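Local coordinates for Hpy188I (Helicobacter pylori, PDB 3OQG), which cuts double-stranded DNA as a type II restriction endonuclease of the GIY-YIG nuclease family, at residues A[30-35]-A[39-44]; A[45-50]-A[56-61]. All coordinates share one frame; numbering follows the deposited sequence.

Interaction 1: residues A[30-35]-A[39-44]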
ATOM      1  N   ILE A  30     -20.210  13.710  -8.712  1.00 23.50           N
ATOM      2  CA  ILE A  30     -21.461  13.207  -8.180  1.00 23.73           C
ATOM      3  C   ILE A  30     -21.713  13.837  -6.817  1.00 23.40           C
ATOM      4  O   ILE A  30     -20.828  13.907  -5.978  1.00 21.65           O
ATOM      5  CB  ILE A  30     -21.438  11.660  -8.070  1.00 23.35           C
ATOM      6  CG1 ILE A  30     -21.116  11.029  -9.427  1.00 25.27           C
ATOM      7  CG2 ILE A  30     -22.742  11.109  -7.529  1.00 23.00           C
ATOM      8  CD1 ILE A  30     -22.013  11.460 -10.567  1.00 27.11           C
ATOM      9  N   ASP A  31     -22.947  14.284  -6.609  1.00 23.87           N
ATOM     10  CA  ASP A  31     -23.365  14.810  -5.332  1.00 24.31           C
ATOM     11  C   ASP A  31     -23.391  13.681  -4.300  1.00 23.85           C
ATOM     12  O   ASP A  31     -23.910  12.604  -4.583  1.00 24.78           O
ATOM     13  CB  ASP A  31     -24.776  15.386  -5.427  1.00 24.95           C
ATOM     14  CG  ASP A  31     -24.837  16.733  -6.136  1.00 27.84           C
ATOM     15  OD1 ASP A  31     -23.803  17.384  -6.376  1.00 27.77           O
ATOM     16  OD2 ASP A  31     -25.969  17.158  -6.458  1.00 32.14           O
ATOM     17  N   TYR A  32     -22.873  13.942  -3.100  1.00 23.22           N
ATOM     18  CA  TYR A  32     -22.963  12.973  -2.004  1.00 23.09           C
ATOM     19  C   TYR A  32     -24.427  12.560  -1.720  1.00 24.98           C
ATOM     20  O   TYR A  32     -24.702  11.406  -1.380  1.00 25.65           O
ATOM     21  CB  TYR A  32     -22.279  13.494  -0.722  1.00 22.80           C
ATOM     22  CG  TYR A  32     -22.208  12.436   0.351  1.00 21.07           C
ATOM     23  CD1 TYR A  32     -21.275  11.401   0.269  1.00 19.99           C
ATOM     24  CD2 TYR A  32     -23.115  12.425   1.400  1.00 21.40           C
ATOM     25  CE1 TYR A  32     -21.234  10.399   1.216  1.00 20.91           C
ATOM     26  CE2 TYR A  32     -23.090  11.420   2.358  1.00 22.44           C
ATOM     27  CZ  TYR A  32     -22.148  10.407   2.265  1.00 21.12           C
ATOM     28  OH  TYR A  32     -22.107   9.416   3.213  1.00 21.25           O
ATOM     29  N   LYS A  33     -25.373  13.474  -1.900  1.00 26.05           N
ATOM     30  CA  LYS A  33     -26.792  13.127  -1.676  1.00 28.62           C
ATOM     31  C   LYS A  33     -27.303  11.992  -2.579  1.00 29.54           C
ATOM     32  O   LYS A  33     -28.266  11.291  -2.233  1.00 29.98           O
ATOM     33  CB  LYS A  33     -27.698  14.354  -1.809  1.00 29.72           C
ATOM     34  CG  LYS A  33     -27.679  15.068  -3.164  1.00 32.08           C
ATOM     35  CD  LYS A  33     -28.894  15.989  -3.362  1.00 36.11           C
ATOM     36  CE  LYS A  33     -29.239  16.815  -2.117  1.00 37.65           C
ATOM     37  NZ  LYS A  33     -30.552  17.573  -2.258  1.00 42.54           N
ATOM     38  N   ASP A  34     -26.648  11.817  -3.725  1.00 29.74           N
ATOM     39  CA  ASP A  34     -26.947  10.746  -4.666  1.00 31.06           C
ATOM     40  C   ASP A  34     -26.087   9.499  -4.505  1.00 31.03           C
ATOM     41  O   ASP A  34     -26.122   8.615  -5.360  1.00 32.11           O
ATOM     42  CB  ASP A  34     -26.791  11.274  -6.095  1.00 31.68           C
ATOM     43  CG  ASP A  34     -27.697  12.450  -6.374  1.00 33.20           C
ATOM     44  OD1 ASP A  34     -28.832  12.474  -5.843  1.00 34.68           O
ATOM     45  OD2 ASP A  34     -27.274  13.353  -7.119  1.00 35.37           O
ATOM     46  N   PHE A  35     -25.313   9.429  -3.421  1.00 30.04           N
ATOM     47  CA  PHE A  35     -24.503   8.255  -3.087  1.00 30.28           C
ATOM     48  C   PHE A  35     -25.408   7.144  -2.570  1.00 31.30           C
ATOM     49  O   PHE A  35     -26.173   7.336  -1.639  1.00 31.43           O
ATOM     50  CB  PHE A  35     -23.469   8.647  -2.025  1.00 29.02           C
ATOM     51  CG  PHE A  35     -22.479   7.568  -1.669  1.00 27.83           C
ATOM     52  CD1 PHE A  35     -21.909   6.740  -2.629  1.00 29.38           C
ATOM     53  CD2 PHE A  35     -22.064   7.429  -0.350  1.00 28.03           C
ATOM     54  CE1 PHE A  35     -20.982   5.770  -2.263  1.00 28.63           C
ATOM     55  CE2 PHE A  35     -21.133   6.471   0.020  1.00 27.21           C
ATOM     56  CZ  PHE A  35     -20.593   5.643  -0.934  1.00 28.24           C
ATOM     57  N   GLU A  39     -26.686   5.563   3.459  0.70 34.20           N
ATOM     58  CA  GLU A  39     -27.289   5.077   4.716  0.70 35.09           C
ATOM     59  C   GLU A  39     -26.316   4.279   5.593  0.70 34.14           C
ATOM     60  O   GLU A  39     -26.479   4.256   6.815  0.70 34.78           O
ATOM     61  CB  GLU A  39     -28.570   4.259   4.467  0.70 36.39           C
ATOM     62  CG  GLU A  39     -28.582   3.441   3.181  0.70 38.81           C
ATOM     63  CD  GLU A  39     -29.787   2.516   3.078  0.70 41.35           C
ATOM     64  OE1 GLU A  39     -29.866   1.768   2.081  0.70 44.22           O
ATOM     65  OE2 GLU A  39     -30.644   2.534   3.989  0.70 43.22           O
ATOM     66  N   TYR A  40     -25.316   3.648   4.975  1.00 33.28           N
ATOM     67  CA  TYR A  40     -24.272   2.906   5.703  1.00 32.31           C
ATOM     68  C   TYR A  40     -23.134   3.794   6.224  1.00 29.32           C
ATOM     69  O   TYR A  40     -22.338   3.343   7.020  1.00 28.49           O
ATOM     70  CB  TYR A  40     -23.628   1.851   4.806  1.00 33.61           C
ATOM     71  CG  TYR A  40     -24.537   0.735   4.384  1.00 36.89           C
ATOM     72  CD1 TYR A  40     -24.596  -0.453   5.114  1.00 40.28           C
ATOM     73  CD2 TYR A  40     -25.323   0.852   3.244  1.00 39.72           C
ATOM     74  CE1 TYR A  40     -25.425  -1.499   4.713  1.00 42.37           C
ATOM     75  CE2 TYR A  40     -26.163  -0.187   2.842  1.00 42.63           C
ATOM     76  CZ  TYR A  40     -26.205  -1.354   3.581  1.00 43.39           C
ATOM     77  OH  TYR A  40     -27.033  -2.381   3.187  1.00 45.68           O
ATOM     78  N   PHE A  41     -23.060   5.028   5.735  1.00 27.28           N
ATOM     79  CA  PHE A  41     -21.995   5.958   6.084  1.00 24.95           C
ATOM     80  C   PHE A  41     -22.489   7.013   7.051  1.00 24.52           C
ATOM     81  O   PHE A  41     -23.658   7.448   6.993  1.00 24.26           O
ATOM     82  CB  PHE A  41     -21.458   6.638   4.823  1.00 24.63           C
ATOM     83  CG  PHE A  41     -20.539   5.773   4.019  1.00 23.34           C
ATOM     84  CD1 PHE A  41     -19.174   6.033   3.976  1.00 21.97           C
ATOM     85  CD2 PHE A  41     -21.037   4.672   3.327  1.00 24.69           C
ATOM     86  CE1 PHE A  41     -18.316   5.222   3.254  1.00 23.80           C
ATOM     87  CE2 PHE A  41     -20.215   3.866   2.602  1.00 23.98           C
ATOM     88  CZ  PHE A  41     -18.840   4.127   2.552  1.00 24.29           C
ATOM     89  N   ASN A  42     -21.591   7.432   7.936  1.00 22.64           N
ATOM     90  CA  ASN A  42     -21.882   8.474   8.899  1.00 22.40           C
ATOM     91  C   ASN A  42     -20.721   9.484   8.891  1.00 20.79           C
ATOM     92  O   ASN A  42     -19.555   9.109   8.742  1.00 19.76           O
ATOM     93  CB  ASN A  42     -22.036   7.880  10.290  1.00 22.53           C
ATOM     94  CG  ASN A  42     -23.095   6.794  10.352  1.00 25.26           C
ATOM     95  OD1 ASN A  42     -22.780   5.618  10.565  1.00 29.40           O
ATOM     96  ND2 ASN A  42     -24.348   7.179  10.165  1.00 25.00           N
ATOM     97  N   LEU A  43     -21.045  10.758   9.031  1.00 20.42           N
ATOM     98  CA  LEU A  43     -20.017  11.801   9.135  1.00 19.14           C
ATOM     99  C   LEU A  43     -19.026  11.479  10.253  1.00 18.57           C
ATOM    100  O   LEU A  43     -19.418  11.230  11.405  1.00 19.98           O
ATOM    101  CB  LEU A  43     -20.682  13.159   9.422  1.00 19.12           C
ATOM    102  CG  LEU A  43     -19.773  14.378   9.456  1.00 17.88           C
ATOM    103  CD1 LEU A  43     -19.098  14.597   8.105  1.00 18.81           C
ATOM    104  CD2 LEU A  43     -20.627  15.567   9.832  1.00 17.25           C
ATOM    105  N   LEU A  44     -17.745  11.501   9.904  1.00 17.52           N
ATOM    106  CA  LEU A  44     -16.678  11.113  10.832  1.00 17.18           C
ATOM    107  C   LEU A  44     -15.869  12.304  11.322  1.00 16.23           C
ATOM    108  O   LEU A  44     -15.597  12.420  12.510  1.00 17.16           O
ATOM    109  CB  LEU A  44     -15.762  10.079  10.159  1.00 17.19           C
ATOM    110  CG  LEU A  44     -14.562   9.598  10.981  1.00 16.81           C
ATOM    111  CD1 LEU A  44     -14.985   8.939  12.289  1.00 17.63           C
ATOM    112  CD2 LEU A  44     -13.669   8.670  10.127  1.00 16.74           C
TER
HETATM  113  O   HOH W   1     -24.135   9.419   4.981  1.00 28.27           O
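Tyr-32 brings its ring to Phe-41 with the hydroxyl leading. Tyr-32 OH stops 3.3 Å from Phe-41 CB, and the two side chains meet at a slant. The torsion about CA-CB sets CG anti to the backbone nitrogen (chi1 -172°), which swings the ring out of the 3-10 turn of residues 32-34 so that its hydroxyl end reaches Phe-41. A water lies at the edge of the Tyr-32 ring, in the ring plane, 2.7 Å from Tyr-32 OH, and it donates to Phe-41 O at 2.9 Å. This gives the carbonyl of Phe-41 a partner just before strand 42-50 begins.

The contact joins the loop ahead of the GIY-YIG domain sheet to the start of strand 42-50. Phe-35 and Phe-41 pack on Val-74 of strand 71-77, Tyr-32 on Val-76, and Tyr-32 and Phe-35 on Ile-81 of strand 80-87. Ile-162 of the second subunit also packs on Phe-35 and Phe-41.

Phe-35 follows the turn and points its ring edge at Phe-41. Phe-35 CE2 sits over one face of the Phe-41 ring, toward the rim, 3.8 Å from Phe-41 CD2. The pair is T-shaped (edge-to-face), with ring centroids 5.2 Å apart and planes at 66°.

Interaction 2: residues A[45-50]-A[56-61]; sequences CELVPN and LEINAI
Strand residues 45-50 and 56-60 run antiparallel, their directions 149° apart and their axes 4.3 Å apart at closest approach. They are the two arms of a beta hairpin at one edge of the antiparallel sheet, with 55-60 outermost within this chain. Glu-46 with Asn-59 and Val-48 with Glu-57 are hydrogen-bonded pairs, each with two backbone bonds. Cys-45 with Ala-60, Leu-47 with Ile-58 and Pro-49 with Leu-56 are non-hydrogen-bonded pairs.

The last three pairs share one face, which packs on helices 91-98 and 113-125. There Leu-47 and Ile-58 lie side by side, with Leu-47 CD2 4.0 Å from Ile-58 CG1. Ile-58 CG2 reaches Cys-45 CB at 3.9 Å.

The other face is more polar. Asn-59 ND2 donates to the anti lone pair of Glu-46 OE1 at 2.8 Å, with the acceptor close to the amide plane. Asn-59 CG is anti to its own backbone nitrogen (chi1 169°) and Glu-46 CG to its carbonyl carbon (chi1 -76°), which lays the side chains alongside each other. Glu-46 OE2 bonds Gln-130. Near the turn, a bond from Asn-50 ND2 to Glu-57 OE2 is doubtful because Glu-57 is modelled in two conformers.

Glu-46 thus has a partner for each carboxylate oxygen, which probably helps it keep its negative charge. The apolar face joins the hairpin to the helices, while on the polar face the Asn-59 to Glu-46 side-chain bond adds to the backbone ladder.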
ATOM      1  N   CYS A  45     -15.476  13.185  10.403  1.00 17.07           N
ATOM      2  CA  CYS A  45     -14.642  14.335  10.728  1.00 16.12           C
ATOM      3  C   CYS A  45     -14.624  15.261   9.529  1.00 16.36           C
ATOM      4  O   CYS A  45     -15.223  14.960   8.490  1.00 16.99           O
ATOM      5  CB  CYS A  45     -13.209  13.898  11.069  1.00 16.71           C
ATOM      6  SG  CYS A  45     -12.286  13.068   9.764  1.00 17.62           S
ATOM      7  N   GLU A  46     -13.951  16.387   9.684  1.00 16.50           N
ATOM      8  CA  GLU A  46     -13.687  17.292   8.582  1.00 16.17           C
ATOM      9  C   GLU A  46     -12.196  17.490   8.520  1.00 16.49           C
ATOM     10  O   GLU A  46     -11.499  17.430   9.560  1.00 15.77           O
ATOM     11  CB  GLU A  46     -14.360  18.644   8.790  1.00 17.36           C
ATOM     12  CG  GLU A  46     -15.814  18.638   8.545  1.00 18.86           C
ATOM     13  CD  GLU A  46     -16.462  19.914   8.957  1.00 21.03           C
ATOM     14  OE1 GLU A  46     -16.205  20.362  10.115  1.00 20.24           O
ATOM     15  OE2 GLU A  46     -17.231  20.466   8.133  1.00 23.32           O
ATOM     16  N   LEU A  47     -11.720  17.737   7.304  1.00 15.87           N
ATOM     17  CA  LEU A  47     -10.327  18.109   7.055  1.00 16.68           C
ATOM     18  C   LEU A  47     -10.263  19.597   6.703  1.00 17.13           C
ATOM     19  O   LEU A  47     -10.992  20.073   5.821  1.00 16.86           O
ATOM     20  CB  LEU A  47      -9.735  17.294   5.901  1.00 16.60           C
ATOM     21  CG  LEU A  47      -9.946  15.769   5.978  1.00 16.41           C
ATOM     22  CD1 LEU A  47      -9.287  15.032   4.800  1.00 19.10           C
ATOM     23  CD2 LEU A  47      -9.472  15.238   7.343  1.00 17.84           C
ATOM     24  N   VAL A  48      -9.392  20.305   7.403  1.00 16.70           N
ATOM     25  CA  VAL A  48      -9.235  21.739   7.221  1.00 17.78           C
ATOM     26  C   VAL A  48      -7.885  22.057   6.588  1.00 18.36           C
ATOM     27  O   VAL A  48      -6.839  21.807   7.213  1.00 18.84           O
ATOM     28  CB  VAL A  48      -9.317  22.462   8.568  1.00 18.37           C
ATOM     29  CG1 VAL A  48      -9.250  23.955   8.334  1.00 18.79           C
ATOM     30  CG2 VAL A  48     -10.583  22.056   9.339  1.00 18.77           C
ATOM     31  N   PRO A  49      -7.881  22.589   5.345  1.00 18.98           N
ATOM     32  CA  PRO A  49      -6.605  22.930   4.724  1.00 19.34           C
ATOM     33  C   PRO A  49      -5.897  24.020   5.469  1.00 19.48           C
ATOM     34  O   PRO A  49      -6.525  25.014   5.889  1.00 20.05           O
ATOM     35  CB  PRO A  49      -7.012  23.440   3.330  1.00 20.14           C
ATOM     36  CG  PRO A  49      -8.292  22.824   3.098  1.00 20.87           C
ATOM     37  CD  PRO A  49      -8.991  22.829   4.400  1.00 19.80           C
ATOM     38  N   ASN A  50      -4.601  23.803   5.663  1.00 18.69           N
ATOM     39  CA  ASN A  50      -3.723  24.790   6.215  1.00 19.63           C
ATOM     40  C   ASN A  50      -2.570  25.014   5.227  1.00 19.93           C
ATOM     41  O   ASN A  50      -1.545  24.334   5.275  1.00 19.98           O
ATOM     42  CB  ASN A  50      -3.231  24.351   7.585  1.00 19.33           C
ATOM     43  CG  ASN A  50      -2.441  25.443   8.288  1.00 22.69           C
ATOM     44  OD1 ASN A  50      -1.827  26.311   7.632  1.00 22.61           O
ATOM     45  ND2 ASN A  50      -2.396  25.373   9.609  1.00 24.12           N
ATOM     46  N   LEU A  56      -3.193  19.203   6.069  1.00 15.35           N
ATOM     47  CA  LEU A  56      -4.574  19.139   6.495  1.00 16.11           C
ATOM     48  C   LEU A  56      -4.712  18.911   7.996  1.00 15.87           C
ATOM     49  O   LEU A  56      -4.093  18.012   8.566  1.00 16.41           O
ATOM     50  CB  LEU A  56      -5.260  17.983   5.807  1.00 15.11           C
ATOM     51  CG  LEU A  56      -5.186  17.996   4.281  1.00 17.30           C
ATOM     52  CD1 LEU A  56      -5.488  16.616   3.694  1.00 18.92           C
ATOM     53  CD2 LEU A  56      -6.103  19.060   3.738  1.00 19.78           C
ATOM     54  N   GLU A  57      -5.547  19.725   8.627  1.00 16.24           N
ATOM     55  CA  GLU A  57      -5.869  19.562  10.048  0.50 16.40           C
ATOM     56  C   GLU A  57      -7.170  18.795  10.146  1.00 16.29           C
ATOM     57  O   GLU A  57      -7.897  18.709   9.172  1.00 16.88           O
ATOM     58  CB  GLU A  57      -6.017  20.916  10.712  0.50 16.62           C
ATOM     59  CG  GLU A  57      -4.745  21.744  10.660  0.50 17.62           C
ATOM     60  CD  GLU A  57      -4.950  23.205  10.976  0.50 19.48           C
ATOM     61  OE1 GLU A  57      -6.103  23.690  11.003  0.50 21.30           O
ATOM     62  OE2 GLU A  57      -3.931  23.886  11.149  0.50 16.44           O
ATOM     63  N   ILE A  58      -7.466  18.230  11.317  1.00 16.06           N
ATOM     64  CA  ILE A  58      -8.686  17.416  11.487  1.00 16.00           C
ATOM     65  C   ILE A  58      -9.599  18.019  12.545  1.00 17.61           C
ATOM     66  O   ILE A  58      -9.149  18.336  13.676  1.00 16.86           O
ATOM     67  CB  ILE A  58      -8.374  15.950  11.900  1.00 16.57           C
ATOM     68  CG1 ILE A  58      -7.578  15.224  10.810  1.00 17.77           C
ATOM     69  CG2 ILE A  58      -9.660  15.148  12.249  1.00 16.53           C
ATOM     70  CD1 ILE A  58      -6.922  13.949  11.303  1.00 19.19           C
ATOM     71  N   ASN A  59     -10.868  18.170  12.179  1.00 17.62           N
ATOM     72  CA  ASN A  59     -11.936  18.496  13.121  1.00 19.15           C
ATOM     73  C   ASN A  59     -12.649  17.186  13.411  1.00 18.38           C
ATOM     74  O   ASN A  59     -13.377  16.704  12.566  1.00 18.56           O
ATOM     75  CB  ASN A  59     -12.941  19.474  12.517  1.00 19.92           C
ATOM     76  CG  ASN A  59     -14.208  19.622  13.358  1.00 22.84           C
ATOM     77  OD1 ASN A  59     -14.132  19.665  14.581  1.00 26.74           O
ATOM     78  ND2 ASN A  59     -15.363  19.758  12.707  1.00 23.19           N
ATOM     79  N   ALA A  60     -12.417  16.612  14.592  1.00 18.22           N
ATOM     80  CA  ALA A  60     -13.054  15.353  14.978  1.00 18.28           C
ATOM     81  C   ALA A  60     -14.550  15.558  15.193  1.00 18.83           C
ATOM     82  O   ALA A  60     -14.952  16.478  15.901  1.00 20.06           O
ATOM     83  CB  ALA A  60     -12.418  14.793  16.269  1.00 19.16           C
ATOM     84  N   ILE A  61     -15.366  14.684  14.626  1.00 18.39           N
ATOM     85  CA  ILE A  61     -16.820  14.806  14.762  1.00 18.83           C
ATOM     86  C   ILE A  61     -17.399  13.602  15.495  1.00 19.92           C
ATOM     87  O   ILE A  61     -17.975  13.762  16.577  1.00 20.18           O
ATOM     88  CB  ILE A  61     -17.520  15.076  13.392  1.00 18.16           C
ATOM     89  CG1 ILE A  61     -17.109  16.450  12.853  1.00 18.92           C
ATOM     90  CG2 ILE A  61     -19.041  15.034  13.547  1.00 19.80           C
ATOM     91  CD1 ILE A  61     -17.622  16.743  11.441  1.00 18.21           C
TER

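How the interactions relate
Both contacts use strand 42-50, one after the other along the chain. Interaction 1 takes in its start and interaction 2 the rest of its length. They meet where Leu-44 O probably accepts a hydrogen bond from Ile-61 N, at 3.1 Å, and where Leu-43 CD2 packs on Ile-61 CD1. Interaction 1 is small and largely buried, with aromatic rings and one bridging water, and the second subunit packs against it. Interaction 2 is larger and only partly buried. It rests on regular backbone bonding, with an apolar side that faces the helices and a polar side, and no other protein chain of the assembly touches it.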